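Local coordinates for GrpU microcompartment shell protein (Pectobacterium wasabiae, PDB 4OLP) that probably assembles as hexamers into the shell of a glycyl-radical bacterial microcompartment and binds an iron-sulfur cluster, here in its ligand-free form, at residues K2-I6 with M89-E93; H59-I65 with T75-E81. All coordinates share one frame; numbering follows the deposited sequence.

How the contacts relate
From the N terminus, strand 3-7 is one outermost strand of the antiparallel sheet within this chain, beside strand 36-42. Contact 1 joins residues 2-6, which lie on this strand and just before it, to residues 89-93 near the C terminus and so closes a loop that spans nearly the whole modelled chain. Contact 2 zips the hairpin of strands 60-65 and 74-80 together, closing a short loop that lies wholly within the large one; strand 60-65 is the other outermost strand. Helix 82-92 then carries the chain back to contact 1. The centres of the two contacts lie about 11 Å apart, and they meet where I92 and M89 pack on I78, joining helix 82-92 to the central strand 74-80.

Contact 1: residues K2-I6 with M89-E93; sequences KKRII and MRIIE
K3 NZ donates to E93 OE2 over 2.9 Å, a salt bridge that ties the N-terminal strand of this BMC (bacterial microcompartment shell) fold to residues 89-93 near the C terminus. The ammonium meets the anti side of OE2, 29° out of the carboxylate plane. K3 reaches it with a chain extended beyond CG, and the two side chains cross at about a right angle. K3 adds methylene to the contact through CB, which M89 CE meets.

Deeper in, M89 fills the angle between strand and helix. Bent at both chi2 and chi3 (-57° and -88°), its chain curls so that CE reaches the strand, 3.6 Å from K3 CB. The same methyl carbon, M89 CE, lies 3.8 Å from R4 O. I5 slides past M89 in the opposite direction, and M89 also packs on I40 of strand 36-42 and I78 of strand 74-80. M89 itself is buried, while the ion pair sits at the more exposed margin of a surface contact.

R4 points the other way, where its NH2 makes a salt bridge with D46 of the second subunit and its guanidinium a cation-pi contact with F49 of that subunit. On the helix-facing side of the strand, I5 CD1 rests 3.9 Å from M89 CG.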
loop_
_atom_site.group_PDB
_atom_site.type_symbol
_atom_site.label_atom_id
_atom_site.label_comp_id
_atom_site.label_asym_id
_atom_site.label_seq_id
_atom_site.Cartn_x
_atom_site.Cartn_y
_atom_site.Cartn_z
ATOM N N LYS B 2 10.571 -15.678 -5.656
ATOM C CA LYS B 2 10.926 -15.736 -7.100
ATOM C C LYS B 2 12.279 -15.066 -7.306
ATOM O O LYS B 2 12.466 -13.922 -6.906
ATOM C CB LYS B 2 9.836 -15.086 -7.976
ATOM C CG LYS B 2 10.144 -15.233 -9.491
ATOM C CD LYS B 2 9.791 -16.591 -10.083
ATOM C CE LYS B 2 10.460 -16.775 -11.472
ATOM N NZ LYS B 2 11.781 -17.455 -11.307
ATOM N N LYS B 3 13.202 -15.786 -7.944
ATOM C CA LYS B 3 14.581 -15.340 -8.085
ATOM C C LYS B 3 15.082 -15.254 -9.526
ATOM O O LYS B 3 14.586 -15.919 -10.428
ATOM C CB LYS B 3 15.496 -16.246 -7.269
ATOM C CG LYS B 3 15.736 -17.606 -7.893
ATOM C CD LYS B 3 16.441 -18.570 -6.964
ATOM C CE LYS B 3 16.641 -19.896 -7.670
ATOM N NZ LYS B 3 17.165 -20.946 -6.758
ATOM N N ARG B 4 16.092 -14.425 -9.731
ATOM C CA ARG B 4 16.584 -14.165 -11.073
ATOM C C ARG B 4 18.004 -13.589 -11.011
ATOM O O ARG B 4 18.379 -12.895 -10.055
ATOM C CB ARG B 4 15.578 -13.290 -11.772
ATOM C CG ARG B 4 15.770 -13.073 -13.243
ATOM C CD ARG B 4 15.300 -14.259 -14.087
ATOM N NE ARG B 4 13.862 -14.517 -14.025
ATOM C CZ ARG B 4 13.260 -15.389 -14.827
ATOM N NH1 ARG B 4 13.964 -16.022 -15.758
ATOM N NH2 ARG B 4 11.959 -15.605 -14.714
ATOM N N ILE B 5 18.834 -13.988 -11.968
ATOM C CA ILE B 5 20.233 -13.573 -11.998
ATOM C C ILE B 5 20.498 -12.918 -13.315
ATOM O O ILE B 5 20.201 -13.480 -14.353
ATOM C CB ILE B 5 21.194 -14.753 -11.843
ATOM C CG1 ILE B 5 21.072 -15.352 -10.446
ATOM C CG2 ILE B 5 22.630 -14.299 -12.072
ATOM C CD1 ILE B 5 21.556 -16.781 -10.361
ATOM N N ILE B 6 21.042 -11.714 -13.271
ATOM C CA ILE B 6 21.362 -10.983 -14.476
ATOM C C ILE B 6 22.850 -11.133 -14.675
ATOM O O ILE B 6 23.635 -10.638 -13.873
ATOM C CB ILE B 6 20.982 -9.496 -14.350
ATOM C CG1 ILE B 6 19.473 -9.363 -14.243
ATOM C CG2 ILE B 6 21.497 -8.688 -15.542
ATOM C CD1 ILE B 6 19.009 -8.050 -13.652
ATOM N N MET B 89 22.606 -17.247 -4.152
ATOM C CA MET B 89 21.231 -17.595 -4.545
ATOM C C MET B 89 20.893 -19.033 -4.197
ATOM O O MET B 89 19.755 -19.346 -3.843
ATOM C CB MET B 89 21.015 -17.391 -6.044
ATOM C CG MET B 89 21.232 -15.970 -6.513
ATOM S SD MET B 89 20.207 -14.756 -5.686
ATOM C CE MET B 89 18.760 -14.802 -6.738
ATOM N N ARG B 90 21.897 -19.897 -4.301
ATOM C CA ARG B 90 21.773 -21.278 -3.903
ATOM C C ARG B 90 21.501 -21.396 -2.402
ATOM O O ARG B 90 20.501 -21.969 -1.994
ATOM C CB ARG B 90 23.061 -22.022 -4.217
ATOM C CG ARG B 90 22.751 -23.394 -4.746
ATOM C CD ARG B 90 23.866 -24.362 -4.445
ATOM N NE ARG B 90 23.986 -24.668 -3.009
ATOM C CZ ARG B 90 24.997 -24.290 -2.225
ATOM N NH1 ARG B 90 26.016 -23.579 -2.710
ATOM N NH2 ARG B 90 24.996 -24.622 -0.934
ATOM N N ILE B 91 22.389 -20.814 -1.594
ATOM C CA ILE B 91 22.257 -20.790 -0.137
ATOM C C ILE B 91 20.891 -20.277 0.303
ATOM O O ILE B 91 20.347 -20.724 1.309
ATOM C CB ILE B 91 23.342 -19.896 0.489
ATOM C CG1 ILE B 91 24.722 -20.531 0.296
ATOM C CG2 ILE B 91 23.059 -19.602 1.955
ATOM C CD1 ILE B 91 25.805 -20.101 1.269
ATOM N N ILE B 92 20.347 -19.315 -0.436
ATOM C CA ILE B 92 19.067 -18.708 -0.089
ATOM C C ILE B 92 17.905 -19.659 -0.391
ATOM O O ILE B 92 16.926 -19.660 0.339
ATOM C CB ILE B 92 18.907 -17.336 -0.783
ATOM C CG1 ILE B 92 19.908 -16.329 -0.198
ATOM C CG2 ILE B 92 17.504 -16.792 -0.607
ATOM C CD1 ILE B 92 20.243 -15.191 -1.141
ATOM N N GLU B 93 18.040 -20.490 -1.426
ATOM C CA GLU B 93 17.068 -21.568 -1.707
ATOM C C GLU B 93 16.990 -22.641 -0.591
ATOM O O GLU B 93 16.089 -23.472 -0.599
ATOM C CB GLU B 93 17.412 -22.267 -3.039
ATOM C CG GLU B 93 16.296 -22.994 -3.800
ATOM C CD GLU B 93 15.038 -22.172 -4.008
ATOM O OE1 GLU B 93 13.880 -22.518 -3.585
ATOM O OE2 GLU B 93 15.255 -21.140 -4.635
#

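Contact 2: residues H59-I65 with T75-E81; sequences HVAVSEI and TLAIFGE
The H59 ring carries the E81 carboxylate over one face, with OE1 3.4 Å above the ring plane and offset toward the rim. Ring and carboxylate planes stand 72° apart, at the end of the antiparallel beta hairpin whose strand 60-65 is an outermost strand of the BMC-fold sheet within this chain, while strand 74-80 pairs onward with strand 36-42. The F79 ring turns its edge to strand 60-65: A61 O and S63 CB lie near its plane, the oxygen 3.5 Å from F79 CD1.

A regular ladder runs between the strands. A61 with F79 and S63 with A77 are hydrogen-bonded pairs with bonds in both directions, F79 N giving an almost straight one to A61 O (176° at the hydrogen). I65 N adds a single bond to T75 O, and E81 N, at the N-cap of helix 82-92, gives a weak one to H59 O.

V60, V62, L76 and I78 share one face and meet helix 44-56 or helix 82-92. V62 and I78 lie side by side there, pointing the same way, with CG1 to CG1 at 3.7 Å. A61, S63, I65, T75, A77 and F79 occupy the other face, where I65 CG1 sits 3.7 Å from A77 CB. L76, with CG trans to its backbone N (chi1 179°), sends its CD1 across the ladder to 3.5 Å from S63 O.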
loop_
_atom_site.group_PDB
_atom_site.type_symbol
_atom_site.label_atom_id
_atom_site.label_comp_id
_atom_site.label_asym_id
_atom_site.label_seq_id
_atom_site.Cartn_x
_atom_site.Cartn_y
_atom_site.Cartn_z
ATOM N N HIS B 59 33.472 -10.260 -2.135
ATOM C CA HIS B 59 33.077 -10.475 -3.515
ATOM C C HIS B 59 31.598 -10.265 -3.765
ATOM O O HIS B 59 31.177 -10.430 -4.894
ATOM C CB HIS B 59 33.487 -11.881 -4.034
ATOM C CG HIS B 59 34.947 -12.200 -3.866
ATOM N ND1 HIS B 59 35.400 -13.457 -3.523
ATOM C CD2 HIS B 59 36.052 -11.421 -3.964
ATOM C CE1 HIS B 59 36.715 -13.441 -3.424
ATOM N NE2 HIS B 59 37.136 -12.215 -3.679
ATOM N N VAL B 60 30.792 -9.946 -2.752
ATOM C CA VAL B 60 29.448 -9.484 -3.028
ATOM C C VAL B 60 29.128 -8.278 -2.159
ATOM O O VAL B 60 29.648 -8.043 -1.086
ATOM C CB VAL B 60 28.305 -10.539 -2.881
ATOM C CG1 VAL B 60 28.548 -11.777 -3.739
ATOM C CG2 VAL B 60 28.129 -10.955 -1.425
ATOM N N ALA B 61 28.196 -7.546 -2.685
ATOM C CA ALA B 61 27.600 -6.396 -2.068
ATOM C C ALA B 61 26.081 -6.627 -2.100
ATOM O O ALA B 61 25.572 -7.347 -2.960
ATOM C CB ALA B 61 27.983 -5.205 -2.891
ATOM N N VAL B 62 25.373 -6.089 -1.123
ATOM C CA VAL B 62 23.931 -6.290 -1.041
ATOM C C VAL B 62 23.216 -4.981 -0.854
ATOM O O VAL B 62 23.762 -4.015 -0.293
ATOM C CB VAL B 62 23.497 -7.207 0.119
ATOM C CG1 VAL B 62 23.733 -8.655 -0.268
ATOM C CG2 VAL B 62 24.217 -6.848 1.417
ATOM N N SER B 63 21.972 -4.966 -1.293
ATOM C CA SER B 63 21.159 -3.805 -1.093
ATOM C C SER B 63 19.709 -4.176 -1.245
ATOM O O SER B 63 19.363 -5.153 -1.908
ATOM C CB SER B 63 21.549 -2.702 -2.062
ATOM O OG SER B 63 20.659 -1.616 -1.939
ATOM N N GLU B 64 18.879 -3.403 -0.560
ATOM C CA GLU B 64 17.463 -3.466 -0.718
ATOM C C GLU B 64 17.176 -2.776 -2.008
ATOM O O GLU B 64 17.847 -1.810 -2.348
ATOM C CB GLU B 64 16.799 -2.562 0.334
ATOM C CG GLU B 64 17.263 -2.728 1.787
ATOM C CD GLU B 64 18.040 -1.513 2.281
ATOM O OE1 GLU B 64 19.211 -1.362 1.848
ATOM O OE2 GLU B 64 17.493 -0.738 3.104
ATOM N N ILE B 65 16.132 -3.232 -2.686
ATOM C CA ILE B 65 15.559 -2.530 -3.826
ATOM C C ILE B 65 14.113 -2.217 -3.463
ATOM O O ILE B 65 13.387 -3.108 -2.980
ATOM C CB ILE B 65 15.611 -3.426 -5.082
ATOM C CG1 ILE B 65 17.060 -3.821 -5.414
ATOM C CG2 ILE B 65 14.978 -2.752 -6.281
ATOM C CD1 ILE B 65 18.006 -2.660 -5.665
ATOM N N THR B 75 12.643 -6.701 -2.121
ATOM C CA THR B 75 13.684 -7.284 -2.993
ATOM C C THR B 75 15.112 -7.021 -2.527
ATOM O O THR B 75 15.466 -5.898 -2.168
ATOM C CB THR B 75 13.557 -6.772 -4.430
ATOM O OG1 THR B 75 12.219 -6.988 -4.849
ATOM C CG2 THR B 75 14.491 -7.527 -5.380
ATOM N N LEU B 76 15.906 -8.089 -2.521
ATOM C CA LEU B 76 17.319 -8.016 -2.207
ATOM C C LEU B 76 18.064 -8.165 -3.516
ATOM O O LEU B 76 17.672 -8.968 -4.381
ATOM C CB LEU B 76 17.721 -9.157 -1.274
ATOM C CG LEU B 76 19.189 -9.261 -0.848
ATOM C CD1 LEU B 76 19.663 -8.096 0.011
ATOM C CD2 LEU B 76 19.381 -10.571 -0.101
ATOM N N ALA B 77 19.116 -7.370 -3.663
ATOM C CA ALA B 77 19.961 -7.435 -4.835
ATOM C C ALA B 77 21.327 -7.821 -4.336
ATOM O O ALA B 77 21.772 -7.281 -3.348
ATOM C CB ALA B 77 19.997 -6.092 -5.543
ATOM N N ILE B 78 21.961 -8.786 -5.009
ATOM C CA ILE B 78 23.277 -9.290 -4.659
ATOM C C ILE B 78 24.192 -9.034 -5.842
ATOM O O ILE B 78 23.952 -9.527 -6.944
ATOM C CB ILE B 78 23.210 -10.772 -4.334
ATOM C CG1 ILE B 78 22.634 -10.942 -2.944
ATOM C CG2 ILE B 78 24.582 -11.429 -4.292
ATOM C CD1 ILE B 78 21.726 -12.150 -2.842
ATOM N N PHE B 79 25.214 -8.216 -5.617
ATOM C CA PHE B 79 26.112 -7.814 -6.675
ATOM C C PHE B 79 27.445 -8.417 -6.416
ATOM O O PHE B 79 27.956 -8.358 -5.286
ATOM C CB PHE B 79 26.316 -6.308 -6.702
ATOM C CG PHE B 79 25.059 -5.519 -6.717
ATOM C CD1 PHE B 79 24.393 -5.212 -5.535
ATOM C CD2 PHE B 79 24.576 -5.029 -7.895
ATOM C CE1 PHE B 79 23.239 -4.460 -5.535
ATOM C CE2 PHE B 79 23.424 -4.263 -7.913
ATOM C CZ PHE B 79 22.745 -3.986 -6.738
ATOM N N GLY B 80 28.024 -8.993 -7.460
ATOM C CA GLY B 80 29.345 -9.549 -7.331
ATOM C C GLY B 80 29.735 -10.379 -8.512
ATOM O O GLY B 80 29.267 -10.167 -9.641
ATOM N N GLU B 81 30.651 -11.299 -8.230
ATOM C CA GLU B 81 31.240 -12.149 -9.229
ATOM C C GLU B 81 30.335 -13.367 -9.429
ATOM O O GLU B 81 29.578 -13.743 -8.522
ATOM C CB GLU B 81 32.617 -12.559 -8.756
ATOM C CG GLU B 81 33.622 -11.429 -8.806
ATOM C CD GLU B 81 34.452 -11.302 -7.520
ATOM O OE1 GLU B 81 35.423 -12.036 -7.382
ATOM O OE2 GLU B 81 34.151 -10.466 -6.624
#